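Local coordinates for protein fructose-bisphosphatase (Pyrococcus horikoshii, PDB 1VDW) that probably hydrolyses fructose 1,6-bisphosphate to fructose 6-phosphate and phosphate with magnesium as cofactor, working as a homodimer of the inositol monophosphatase superfamily, at residues A[81-85]-A[199-203]; A[110-114]-A[126-130]; A[115-119]-A[176-181]; A[150-156]-A[188-194]; A[180-184]-A[208-214]. All blocks are in the same frame, centred on the assembly; numbering follows the deposited sequence. Where two conformers were deposited one is given.

Interaction 1 (A[81-85]-A[199-203]); sequences VVVDP and PTDIA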
# COMPACT_ATOMS: atom_id res chain seq x y z
N VAL A 81 -24.88 9.78 -10.18
CA VAL A 81 -23.91 9.08 -9.35
C VAL A 81 -22.65 8.86 -10.18
O VAL A 81 -22.72 8.38 -11.31
CB VAL A 81 -24.50 7.73 -8.85
CG1 VAL A 81 -25.80 7.98 -8.09
CG2 VAL A 81 -24.72 6.78 -10.01
N VAL A 82 -21.51 9.25 -9.61
CA VAL A 82 -20.20 9.11 -10.26
C VAL A 82 -19.49 8.02 -9.46
O VAL A 82 -19.13 8.23 -8.30
CB VAL A 82 -19.42 10.44 -10.19
CG1 VAL A 82 -18.05 10.29 -10.84
CG2 VAL A 82 -20.22 11.53 -10.90
N VAL A 83 -19.29 6.87 -10.09
CA VAL A 83 -18.74 5.73 -9.37
C VAL A 83 -17.58 4.95 -9.99
O VAL A 83 -17.38 4.93 -11.20
CB VAL A 83 -19.90 4.73 -9.10
CG1 VAL A 83 -20.51 4.28 -10.41
CG2 VAL A 83 -19.41 3.54 -8.30
N ASP A 84 -16.82 4.33 -9.10
CA ASP A 84 -15.73 3.44 -9.47
C ASP A 84 -16.09 2.18 -8.69
O ASP A 84 -15.88 2.11 -7.48
CB ASP A 84 -14.37 3.97 -9.00
CG ASP A 84 -13.22 3.10 -9.50
OD1 ASP A 84 -13.50 2.01 -10.04
OD2 ASP A 84 -12.04 3.50 -9.35
N PRO A 85 -16.66 1.18 -9.37
CA PRO A 85 -17.07 -0.09 -8.75
C PRO A 85 -15.96 -0.81 -7.99
O PRO A 85 -16.21 -1.47 -6.99
CB PRO A 85 -17.58 -0.90 -9.94
CG PRO A 85 -18.08 0.14 -10.88
CD PRO A 85 -17.00 1.19 -10.81
N PRO A 199 -12.59 11.47 -13.72
CA PRO A 199 -13.44 12.01 -12.65
C PRO A 199 -14.04 10.91 -11.78
O PRO A 199 -14.24 11.08 -10.58
CB PRO A 199 -14.50 12.80 -13.42
CG PRO A 199 -13.75 13.27 -14.62
CD PRO A 199 -12.98 12.03 -15.03
N THR A 200 -14.33 9.77 -12.41
CA THR A 200 -14.91 8.63 -11.70
C THR A 200 -13.98 8.07 -10.63
O THR A 200 -14.43 7.51 -9.62
CB THR A 200 -15.28 7.50 -12.69
OG1 THR A 200 -14.16 7.24 -13.55
CG2 THR A 200 -16.47 7.91 -13.54
N ASP A 201 -12.67 8.23 -10.84
CA ASP A 201 -11.68 7.73 -9.88
C ASP A 201 -11.61 8.58 -8.62
O ASP A 201 -11.41 8.07 -7.52
CB ASP A 201 -10.27 7.74 -10.49
CG ASP A 201 -10.11 6.76 -11.62
OD1 ASP A 201 -10.59 5.61 -11.50
OD2 ASP A 201 -9.46 7.13 -12.63
N ILE A 202 -11.77 9.89 -8.80
CA ILE A 202 -11.60 10.82 -7.69
C ILE A 202 -12.81 11.50 -7.08
O ILE A 202 -12.69 12.13 -6.04
CB ILE A 202 -10.63 11.95 -8.10
CG1 ILE A 202 -11.24 12.77 -9.24
CG2 ILE A 202 -9.30 11.35 -8.54
CD1 ILE A 202 -10.47 14.03 -9.57
N ALA A 203 -13.97 11.38 -7.71
CA ALA A 203 -15.15 12.08 -7.21
C ALA A 203 -15.43 11.93 -5.72
O ALA A 203 -15.50 12.93 -5.00
CB ALA A 203 -16.38 11.66 -8.02
O HOH W 1 -16.12 8.09 -7.41
O HOH W 2 -11.77 5.36 -7.37

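Interaction 2 (A[110-114]-A[126-130]); sequences DPIYA and EGIPG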
# COMPACT_ATOMS: atom_id res chain seq x y z
N ASP A 110 -24.69 19.47 -7.81
CA ASP A 110 -24.23 19.61 -6.44
C ASP A 110 -24.02 18.29 -5.69
O ASP A 110 -24.91 17.45 -5.63
CB ASP A 110 -25.19 20.48 -5.66
CG ASP A 110 -24.67 20.84 -4.30
OD1 ASP A 110 -23.57 21.43 -4.24
OD2 ASP A 110 -25.36 20.53 -3.31
N PRO A 111 -22.84 18.11 -5.07
CA PRO A 111 -22.54 16.89 -4.32
C PRO A 111 -23.23 16.90 -2.96
O PRO A 111 -23.09 17.84 -2.18
CB PRO A 111 -21.02 16.90 -4.23
CG PRO A 111 -20.67 18.36 -4.27
CD PRO A 111 -21.70 19.05 -5.10
N ILE A 112 -24.00 15.85 -2.68
CA ILE A 112 -24.72 15.77 -1.42
C ILE A 112 -24.29 14.61 -0.53
O ILE A 112 -24.58 14.60 0.66
CB ILE A 112 -26.25 15.66 -1.65
CG1 ILE A 112 -26.56 14.46 -2.54
CG2 ILE A 112 -26.77 16.95 -2.28
CD1 ILE A 112 -28.04 14.13 -2.64
N TYR A 113 -23.58 13.64 -1.10
CA TYR A 113 -23.12 12.49 -0.34
C TYR A 113 -22.11 11.69 -1.14
O TYR A 113 -22.20 11.60 -2.36
CB TYR A 113 -24.31 11.59 -0.00
CG TYR A 113 -23.95 10.32 0.72
CD1 TYR A 113 -23.52 10.35 2.05
CD2 TYR A 113 -24.05 9.08 0.09
CE1 TYR A 113 -23.21 9.17 2.73
CE2 TYR A 113 -23.73 7.90 0.75
CZ TYR A 113 -23.31 7.95 2.07
OH TYR A 113 -23.01 6.78 2.72
N ALA A 114 -21.15 11.12 -0.43
CA ALA A 114 -20.15 10.28 -1.07
C ALA A 114 -19.64 9.28 -0.05
O ALA A 114 -19.64 9.55 1.16
CB ALA A 114 -18.98 11.13 -1.57
N GLU A 126 -17.42 8.30 4.79
CA GLU A 126 -18.55 9.03 4.26
C GLU A 126 -18.28 10.52 4.27
O GLU A 126 -17.66 11.05 5.19
CB GLU A 126 -19.82 8.74 5.06
CG GLU A 126 -20.26 7.29 5.02
CD GLU A 126 -21.48 7.04 5.89
OE1 GLU A 126 -22.60 6.98 5.34
OE2 GLU A 126 -21.30 6.93 7.11
N GLY A 127 -18.77 11.20 3.24
CA GLY A 127 -18.61 12.63 3.14
C GLY A 127 -19.99 13.23 2.94
O GLY A 127 -20.71 12.84 2.03
N ILE A 128 -20.35 14.16 3.82
CA ILE A 128 -21.64 14.82 3.74
C ILE A 128 -21.39 16.32 3.74
O ILE A 128 -21.20 16.92 4.80
CB ILE A 128 -22.53 14.45 4.95
CG1 ILE A 128 -22.64 12.93 5.07
CG2 ILE A 128 -23.91 15.08 4.78
CD1 ILE A 128 -23.35 12.45 6.33
N PRO A 129 -21.35 16.93 2.55
CA PRO A 129 -21.12 18.37 2.45
C PRO A 129 -22.06 19.15 3.34
O PRO A 129 -23.27 18.92 3.34
CB PRO A 129 -21.34 18.65 0.96
CG PRO A 129 -20.87 17.37 0.32
CD PRO A 129 -21.49 16.32 1.21
N GLY A 130 -21.50 20.07 4.12
CA GLY A 130 -22.32 20.87 5.01
C GLY A 130 -22.50 20.24 6.38
O GLY A 130 -23.09 20.84 7.27
O HOH W 3 -25.28 16.97 1.78

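Interaction 3 (A[115-119]-A[176-181]); sequences FIYEP and ALELAY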
# COMPACT_ATOMS: atom_id res chain seq x y z
N PHE A 115 -19.25 8.11 -0.52
CA PHE A 115 -18.70 7.12 0.38
C PHE A 115 -17.62 6.33 -0.34
O PHE A 115 -17.61 6.22 -1.57
CB PHE A 115 -19.78 6.17 0.94
CG PHE A 115 -20.21 5.07 0.01
CD1 PHE A 115 -19.49 3.88 -0.09
CD2 PHE A 115 -21.38 5.19 -0.74
CE1 PHE A 115 -19.92 2.84 -0.91
CE2 PHE A 115 -21.82 4.16 -1.56
CZ PHE A 115 -21.08 2.98 -1.64
N ILE A 116 -16.69 5.84 0.46
CA ILE A 116 -15.61 4.99 -0.02
C ILE A 116 -15.58 3.83 0.97
O ILE A 116 -15.50 4.03 2.18
CB ILE A 116 -14.25 5.72 -0.00
CG1 ILE A 116 -14.22 6.78 -1.11
CG2 ILE A 116 -13.10 4.71 -0.20
CD1 ILE A 116 -13.03 7.72 -1.04
N TYR A 117 -15.68 2.62 0.43
CA TYR A 117 -15.66 1.39 1.22
C TYR A 117 -14.30 0.71 1.06
O TYR A 117 -13.93 0.33 -0.05
CB TYR A 117 -16.79 0.45 0.77
CG TYR A 117 -16.80 -0.90 1.44
CD1 TYR A 117 -16.62 -1.02 2.82
CD2 TYR A 117 -17.01 -2.07 0.71
CE1 TYR A 117 -16.65 -2.26 3.45
CE2 TYR A 117 -17.04 -3.32 1.33
CZ TYR A 117 -16.85 -3.41 2.70
OH TYR A 117 -16.87 -4.63 3.33
N GLU A 118 -13.57 0.57 2.17
CA GLU A 118 -12.25 -0.06 2.17
C GLU A 118 -12.51 -1.40 2.88
O GLU A 118 -12.36 -1.53 4.09
CB GLU A 118 -11.28 0.81 2.96
CG GLU A 118 -9.88 0.24 3.05
CD GLU A 118 -8.89 1.11 3.81
OE1 GLU A 118 -9.29 2.05 4.52
OE2 GLU A 118 -7.67 0.82 3.70
N PRO A 119 -12.89 -2.43 2.11
CA PRO A 119 -13.21 -3.75 2.66
C PRO A 119 -12.23 -4.53 3.51
O PRO A 119 -12.63 -5.15 4.49
CB PRO A 119 -13.63 -4.55 1.42
CG PRO A 119 -12.80 -3.96 0.36
CD PRO A 119 -12.91 -2.48 0.64
N ALA A 176 -8.70 6.37 -4.49
CA ALA A 176 -9.81 6.63 -3.58
C ALA A 176 -9.34 6.46 -2.14
O ALA A 176 -9.67 7.27 -1.27
CB ALA A 176 -10.98 5.69 -3.87
N LEU A 177 -8.58 5.41 -1.89
CA LEU A 177 -8.07 5.19 -0.54
C LEU A 177 -7.05 6.23 -0.15
O LEU A 177 -7.02 6.67 0.99
CB LEU A 177 -7.43 3.80 -0.41
CG LEU A 177 -8.39 2.62 -0.48
CD1 LEU A 177 -7.62 1.35 -0.23
CD2 LEU A 177 -9.51 2.78 0.55
N GLU A 178 -6.21 6.64 -1.10
CA GLU A 178 -5.21 7.63 -0.75
C GLU A 178 -5.88 8.95 -0.37
O GLU A 178 -5.46 9.60 0.58
CB GLU A 178 -4.20 7.73 -1.90
CG GLU A 178 -3.28 6.51 -1.85
CD GLU A 178 -2.58 6.18 -3.15
OE1 GLU A 178 -3.28 5.91 -4.15
OE2 GLU A 178 -1.33 6.17 -3.17
N LEU A 179 -6.95 9.31 -1.06
CA LEU A 179 -7.69 10.52 -0.73
C LEU A 179 -8.41 10.34 0.62
O LEU A 179 -8.48 11.27 1.42
CB LEU A 179 -8.68 10.86 -1.84
CG LEU A 179 -8.02 11.43 -3.09
CD1 LEU A 179 -9.00 11.43 -4.25
CD2 LEU A 179 -7.52 12.85 -2.81
N ALA A 180 -8.93 9.14 0.88
CA ALA A 180 -9.60 8.86 2.15
C ALA A 180 -8.57 8.95 3.28
O ALA A 180 -8.89 9.42 4.38
CB ALA A 180 -10.23 7.47 2.11
N TYR A 181 -7.35 8.48 3.02
CA TYR A 181 -6.30 8.52 4.03
C TYR A 181 -5.96 9.98 4.34
O TYR A 181 -5.73 10.33 5.49
CB TYR A 181 -5.05 7.78 3.55
CG TYR A 181 -5.18 6.27 3.50
CD1 TYR A 181 -6.33 5.61 3.96
CD2 TYR A 181 -4.15 5.50 2.98
CE1 TYR A 181 -6.44 4.22 3.89
CE2 TYR A 181 -4.25 4.11 2.90
CZ TYR A 181 -5.39 3.48 3.36
OH TYR A 181 -5.47 2.11 3.26

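Interaction 4 (A[150-156]-A[188-194]); sequences SISFYTK and DAVVDIR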
# COMPACT_ATOMS: atom_id res chain seq x y z
N SER A 150 4.17 13.39 4.59
CA SER A 150 4.08 12.04 4.06
C SER A 150 3.01 12.18 2.99
O SER A 150 1.91 12.65 3.28
CB SER A 150 3.61 11.05 5.13
OG SER A 150 4.56 10.97 6.18
N ILE A 151 3.32 11.79 1.76
CA ILE A 151 2.36 11.97 0.68
C ILE A 151 2.22 10.77 -0.24
O ILE A 151 3.07 9.89 -0.27
CB ILE A 151 2.77 13.17 -0.22
CG1 ILE A 151 3.98 12.81 -1.09
CG2 ILE A 151 3.09 14.39 0.65
CD1 ILE A 151 4.25 13.81 -2.22
N SER A 152 1.10 10.75 -0.96
CA SER A 152 0.87 9.76 -2.00
C SER A 152 1.38 10.52 -3.24
O SER A 152 1.08 11.71 -3.40
CB SER A 152 -0.61 9.42 -2.13
OG SER A 152 -0.91 8.81 -3.37
N PHE A 153 2.13 9.84 -4.09
CA PHE A 153 2.72 10.50 -5.26
C PHE A 153 2.74 9.61 -6.49
O PHE A 153 3.24 8.49 -6.45
CB PHE A 153 4.14 10.95 -4.89
CG PHE A 153 4.86 11.73 -5.96
CD1 PHE A 153 4.19 12.67 -6.75
CD2 PHE A 153 6.23 11.58 -6.14
CE1 PHE A 153 4.88 13.45 -7.68
CE2 PHE A 153 6.93 12.34 -7.07
CZ PHE A 153 6.25 13.28 -7.84
N TYR A 154 2.17 10.14 -7.58
CA TYR A 154 2.12 9.46 -8.87
C TYR A 154 2.58 10.44 -9.95
O TYR A 154 2.05 11.55 -10.06
CB TYR A 154 0.69 9.06 -9.25
CG TYR A 154 0.02 8.00 -8.40
CD1 TYR A 154 -0.10 6.69 -8.87
CD2 TYR A 154 -0.56 8.33 -7.19
CE1 TYR A 154 -0.80 5.74 -8.15
CE2 TYR A 154 -1.26 7.38 -6.46
CZ TYR A 154 -1.38 6.09 -6.95
OH TYR A 154 -2.10 5.15 -6.26
N THR A 155 3.56 10.03 -10.75
CA THR A 155 4.06 10.86 -11.84
C THR A 155 4.68 9.98 -12.90
O THR A 155 5.10 8.85 -12.62
CB THR A 155 5.11 11.88 -11.36
OG1 THR A 155 5.51 12.69 -12.48
CG2 THR A 155 6.33 11.17 -10.79
N LYS A 156 4.73 10.48 -14.12
CA LYS A 156 5.32 9.75 -15.24
C LYS A 156 6.72 10.27 -15.47
O LYS A 156 7.52 9.67 -16.18
CB LYS A 156 4.49 9.96 -16.51
CG LYS A 156 3.06 9.44 -16.43
CD LYS A 156 2.95 7.98 -16.88
CE LYS A 156 3.74 7.04 -15.99
NZ LYS A 156 3.66 5.63 -16.48
N ASP A 188 -0.42 13.72 4.37
CA ASP A 188 -0.52 15.18 4.32
C ASP A 188 -0.93 15.67 2.94
O ASP A 188 -1.47 16.76 2.80
CB ASP A 188 0.82 15.81 4.70
CG ASP A 188 1.25 15.43 6.10
OD1 ASP A 188 0.64 15.91 7.07
OD2 ASP A 188 2.20 14.63 6.21
N ALA A 189 -0.67 14.86 1.91
CA ALA A 189 -1.04 15.23 0.55
C ALA A 189 -1.13 14.02 -0.37
O ALA A 189 -0.59 12.95 -0.08
CB ALA A 189 -0.01 16.23 -0.02
N VAL A 190 -1.85 14.21 -1.47
CA VAL A 190 -2.03 13.20 -2.51
C VAL A 190 -1.76 13.96 -3.80
O VAL A 190 -2.43 14.94 -4.12
CB VAL A 190 -3.46 12.64 -2.54
CG1 VAL A 190 -3.62 11.68 -3.71
CG2 VAL A 190 -3.75 11.91 -1.23
N VAL A 191 -0.76 13.50 -4.53
CA VAL A 191 -0.33 14.15 -5.76
C VAL A 191 -0.32 13.16 -6.92
O VAL A 191 0.40 12.17 -6.88
CB VAL A 191 1.09 14.72 -5.59
CG1 VAL A 191 1.53 15.44 -6.86
CG2 VAL A 191 1.13 15.65 -4.40
N ASP A 192 -1.14 13.42 -7.93
CA ASP A 192 -1.18 12.55 -9.10
C ASP A 192 -1.17 13.46 -10.32
O ASP A 192 -2.16 14.13 -10.62
CB ASP A 192 -2.44 11.68 -9.12
CG ASP A 192 -2.38 10.60 -10.19
OD1 ASP A 192 -1.84 10.86 -11.29
OD2 ASP A 192 -2.89 9.49 -9.93
N ILE A 193 -0.03 13.48 -11.01
CA ILE A 193 0.13 14.33 -12.18
C ILE A 193 0.43 13.53 -13.44
O ILE A 193 1.13 14.00 -14.34
CB ILE A 193 1.24 15.38 -11.92
CG1 ILE A 193 2.56 14.68 -11.56
CG2 ILE A 193 0.83 16.30 -10.79
CD1 ILE A 193 3.72 15.64 -11.30
N ARG A 194 -0.13 12.33 -13.51
CA ARG A 194 0.06 11.43 -14.65
C ARG A 194 -0.85 11.72 -15.84
O ARG A 194 -0.65 11.14 -16.91
CB ARG A 194 -0.20 9.98 -14.23
CG ARG A 194 0.72 9.42 -13.17
CD ARG A 194 0.26 8.01 -12.80
NE ARG A 194 -1.03 8.02 -12.11
CZ ARG A 194 -1.73 6.93 -11.83
NH1 ARG A 194 -1.28 5.73 -12.19
NH2 ARG A 194 -2.88 7.02 -11.17
O HOH W 4 3.41 12.77 -15.37

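Interaction 5 (A[180-184]-A[208-214]); sequences AYLAR and IAREAGA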
# COMPACT_ATOMS: atom_id res chain seq x y z
N ALA A 180 -8.93 9.14 0.88
CA ALA A 180 -9.60 8.86 2.15
C ALA A 180 -8.57 8.95 3.28
O ALA A 180 -8.89 9.42 4.38
CB ALA A 180 -10.23 7.47 2.11
N TYR A 181 -7.35 8.48 3.02
CA TYR A 181 -6.30 8.52 4.03
C TYR A 181 -5.96 9.98 4.34
O TYR A 181 -5.73 10.33 5.49
CB TYR A 181 -5.05 7.78 3.55
CG TYR A 181 -5.18 6.27 3.50
CD1 TYR A 181 -6.33 5.61 3.96
CD2 TYR A 181 -4.15 5.50 2.98
CE1 TYR A 181 -6.44 4.22 3.89
CE2 TYR A 181 -4.25 4.11 2.90
CZ TYR A 181 -5.39 3.48 3.36
OH TYR A 181 -5.47 2.11 3.26
N LEU A 182 -5.92 10.81 3.31
CA LEU A 182 -5.67 12.23 3.50
C LEU A 182 -6.79 12.81 4.38
O LEU A 182 -6.54 13.57 5.32
CB LEU A 182 -5.65 12.95 2.15
CG LEU A 182 -5.69 14.48 2.17
CD1 LEU A 182 -4.42 15.03 2.82
CD2 LEU A 182 -5.83 14.99 0.75
N ALA A 183 -8.02 12.41 4.07
CA ALA A 183 -9.19 12.90 4.79
C ALA A 183 -9.18 12.60 6.29
O ALA A 183 -9.71 13.39 7.08
CB ALA A 183 -10.45 12.34 4.16
N ARG A 184 -8.59 11.48 6.69
CA ARG A 184 -8.59 11.15 8.11
C ARG A 184 -7.26 11.41 8.81
O ARG A 184 -7.10 11.09 9.98
CB ARG A 184 -9.03 9.70 8.34
CG ARG A 184 -8.09 8.64 7.82
CD ARG A 184 -8.59 7.24 8.22
NE ARG A 184 -7.75 6.19 7.65
CZ ARG A 184 -6.55 5.85 8.11
NH1 ARG A 184 -6.03 6.48 9.16
NH2 ARG A 184 -5.84 4.92 7.50
N ILE A 208 -15.08 13.72 0.05
CA ILE A 208 -14.76 13.35 1.42
C ILE A 208 -13.56 14.13 1.97
O ILE A 208 -13.61 14.63 3.09
CB ILE A 208 -14.52 11.83 1.51
CG1 ILE A 208 -15.85 11.11 1.23
CG2 ILE A 208 -13.97 11.45 2.87
CD1 ILE A 208 -15.71 9.63 0.99
N ALA A 209 -12.50 14.25 1.18
CA ALA A 209 -11.32 14.98 1.63
C ALA A 209 -11.64 16.45 1.84
O ALA A 209 -11.23 17.05 2.83
CB ALA A 209 -10.19 14.81 0.63
N ARG A 210 -12.40 17.05 0.92
CA ARG A 210 -12.74 18.46 1.06
C ARG A 210 -13.54 18.73 2.32
O ARG A 210 -13.24 19.66 3.06
CB ARG A 210 -13.53 18.95 -0.15
CG ARG A 210 -12.64 19.34 -1.29
CD ARG A 210 -13.43 19.75 -2.51
NE ARG A 210 -12.55 20.38 -3.49
CZ ARG A 210 -12.84 20.54 -4.77
NH1 ARG A 210 -13.99 20.10 -5.26
NH2 ARG A 210 -11.96 21.12 -5.57
N GLU A 211 -14.57 17.93 2.58
CA GLU A 211 -15.37 18.15 3.77
C GLU A 211 -14.54 17.95 5.03
O GLU A 211 -14.83 18.53 6.07
CB GLU A 211 -16.60 17.23 3.77
CG GLU A 211 -17.56 17.43 4.94
CD GLU A 211 -18.02 18.87 5.13
OE1 GLU A 211 -18.31 19.56 4.13
OE2 GLU A 211 -18.10 19.32 6.30
N ALA A 212 -13.48 17.15 4.93
CA ALA A 212 -12.59 16.89 6.06
C ALA A 212 -11.57 18.01 6.25
O ALA A 212 -10.78 17.98 7.19
CB ALA A 212 -11.87 15.56 5.86
N GLY A 213 -11.59 18.99 5.35
CA GLY A 213 -10.68 20.12 5.46
C GLY A 213 -9.55 20.20 4.45
O GLY A 213 -8.73 21.12 4.51
N ALA A 214 -9.49 19.26 3.52
CA ALA A 214 -8.42 19.27 2.52
C ALA A 214 -8.68 20.28 1.41
O ALA A 214 -9.82 20.64 1.13
CB ALA A 214 -8.25 17.88 1.91

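Interaction 1 (A[81-85]-A[199-203])
Strand 81-84 crosses the first turn of helix 199-203 almost at a right angle (95°), with the segment axes 6.4 Å apart and Val83 and Thr200 nearest by their CA atoms. This strand end meeting a helix start belongs to the inositol monophosphatase fold and holds Asp84 and Asp201, predicted ligands of the catalytic magnesium together with Glu68, Leu86 and Asp87. The apolar half of the contact is carried by Val82. Its CG1, set anti to the backbone N (chi1 179°), reaches over the helix turn, 3.6 Å from Ala203 CB, and also touches Thr200 CA and CG2. Thr200 lies across the strand backbone, its CB 3.6 Å from Val83 O, while the carbonyl O of Thr200 meets Asp84 CB. Toward the strand end the contact becomes polar. The carboxylates of Asp84 and Asp201 are turned 57° apart, and Asp84 OD2 comes to 3.3 Å from Asp201 OD1 with no hydrogen bond between them, consistent with the predicted shared metal site. The other oxygen of Asp201, OD2, accepts from the backbone N of Arg198, which helps to fix how that carboxylate is turned. Where no direct hydrogen bond joins strand and helix, a water bridges them, donating to Val82 O at 3.1 Å and to Thr200 O at 2.8 Å.

Interaction 2 (A[110-114]-A[126-130])
Tyr113 OH donates to Glu126 OE1 at 2.7 Å, the shortest polar bond between the two strands. The carboxylate offers the lone pair of OE1 that faces away from its other oxygen, and OE1 lies in the plane of the phenol ring although the ring and carboxylate planes stand 86° apart. The tyrosine ring reaches this point because its CG is anti to the backbone N (chi1 177°), which carries the ring along the strand to Glu126 on the face of the sheet covered by helix 3-20. On the way CD1 passes Ile128 CG1 at 4.1 Å. A phenylalanine here would keep the ring but lose the hydroxyl, and Glu126 OE1 would probably be left without this donor inside a buried contact. Beneath the side chains, Ala114 and Gly127 form an antiparallel hydrogen-bonded pair in the hairpin of strands 110-118 and 123-128: Ala114 N meets Gly127 O at 3.0 Å, and Gly127 N meets Ala114 O at 2.8 Å. The regular pairing stops at Pro129, whose ring closes on the other strand with CG 3.4 Å from Pro111 O. A water donating to both Ile112 O and Pro129 O continues the link there. On the far side of strand 110-114, Ile112 and Tyr113 both face Ile105 in a classic beta bulge. Helix 3-20 also gives Glu126 OE2 a salt bridge from Arg7, whereas helix 199-211 packs against Pro111, Ala114 and Pro129.

Interaction 3 (A[115-119]-A[176-181])
Two fully extended torsions (chi1 and chi2 of Glu118, both 179°) push its carboxylate straight out from the strand, and Tyr181, with CG anti to its carbonyl carbon (chi1 -72°), swings its ring off the helix to meet it. The contact joins strand 115-118 of the large mixed sheet to helix 176-181, one of the helices sandwiched between two sheets in the layered alpha/beta fold of this family. The segment axes lie 9.3 Å apart, a spacing bridged largely by side chains. Ile116 points CD1 at the helix, 3.4 Å from Ala176 O, and the same methyl touches CB of Ala176. Ile116 CD1 also lies 4.2 Å from Ala180 CB. Leu177 comes in crosswise, with CD2 3.6 Å from Glu118 CG, so the aliphatic stem of the glutamate is packed as an apolar group. Its head is shared: OE1 takes Arg123 in a salt bridge and a hydrogen bond from Tyr125, while Pro97 of the second subunit packs on both Glu118 and Tyr181. Ala176 N, at the other end of the contact, donates to Asp87, a predicted magnesium ligand. Tyr181 OH donates to Glu118 OE2 at 2.6 Å, arriving on the syn side but out of the carboxylate plane.

Interaction 4 (A[150-156]-A[188-194])
Tyr154 and Arg194 pack against each other across these two parallel strands. The arginine chain bends at chi3 (-68°) so that Tyr154 CD1 sits over one face of the guanidinium, 3.4 Å from Arg194 CZ, with the ring and guanidinium planes 32° apart. Two residues before the arginine, Asp192 places OD2 over a face of the Tyr154 ring, its carboxylate nearly parallel to it (8°). Arg194 grips that carboxylate side-on: NE goes to OD1, and NH2 forms a salt bridge to OD2 at 2.8 Å. Asp192 OD1 also accepts from the backbone N of Arg194, making an Asx turn. A leucine in place of the arginine would probably leave the Asp192 carboxylate without its charged mate and the Tyr154 ring freer to shift. Beyond the ring, Tyr154 OH bonds to Glu178, which also holds Ser152 OG. The other face is apolar: Phe153 and Val191 point the same way with CD1 and CG1 3.8 Å apart, and Ile151 CG2 lies 3.7 Å from Ala189 CB. Backbone bonds join the segments from Asp188 N to Ile193 N, including Val191 N to Ser152 O at 2.8 Å, although the buried Ala189 N finds no partner. At the start Asp188 OD2 takes Ser150 N. Helices 160-164 and 242-250 cover the face of Ile151, Phe153 and Val191, and helix 175-184 the Val190-Tyr154 face, the two-sided cover expected of parallel strands joined through helices in an alpha/beta sandwich.

Interaction 5 (A[180-184]-A[208-214])
Ala183 presses its methyl onto helix 208-211, where the two backbones come so close that the CA atoms of Ala183 and Ala209 are 4.3 Å apart. This is the tight part of the contact. Ala183 CB sits 3.8 Å from Ala209 CA, with Ile208 CG2 beside it and Ala212 CB also in touch. That last methyl comes closer still to the backbone, 3.3 Å from Ala183 O. The small alanine methyls probably allow the main chains to come this close. Away from this spot the fit is looser. Leu182, its CG anti to the backbone N (chi1 168°), brings CD2 over to Ala214 CB at 3.9 Å, and the same Leu182 CD2 meets Ala209 CB only at 4.4 Å. Gly213 lies on the exposed side and takes no part across the contact; its positive phi (109°) ends helix 208-211 in a Schellman motif, with Ala214 N bonded back to Ala209 O at 2.9 Å. That reversal turns the chain so that Ala214 comes round to face Leu182. The long polar side chains point elsewhere: Arg184 bonds to Tyr125 and to Asn94 of the second subunit, and Arg210 to Val216 and Val224. No hydrogen bond or charge pair joins the two segments, so the ends of these two helices are held by van der Waals contact of apolar groups, and the close approach at Ala183 probably depends on the small size of the alanines.

Overall arrangement
From the N terminus, interaction 1 opens first at 81-85 and closes the longest loop, 113 intervening residues, at 199-203. Interaction 2, a hairpin of 110-114 with 126-130, lies wholly within that loop. Interaction 3 starts at 115-119 inside the hairpin and ends at 176-181, so it crosses interaction 2 while tying the large sheet to helix 175-184. Interaction 4 pairs 150-156 with 188-194 in the second sheet and crosses interaction 3, to which Glu178 bonds it. Interaction 5 begins on Ala180 and Tyr181, shared with interaction 3, crosses interactions 1 and 4, and ends at 208-214. Together they bind two sheets through the helices between them.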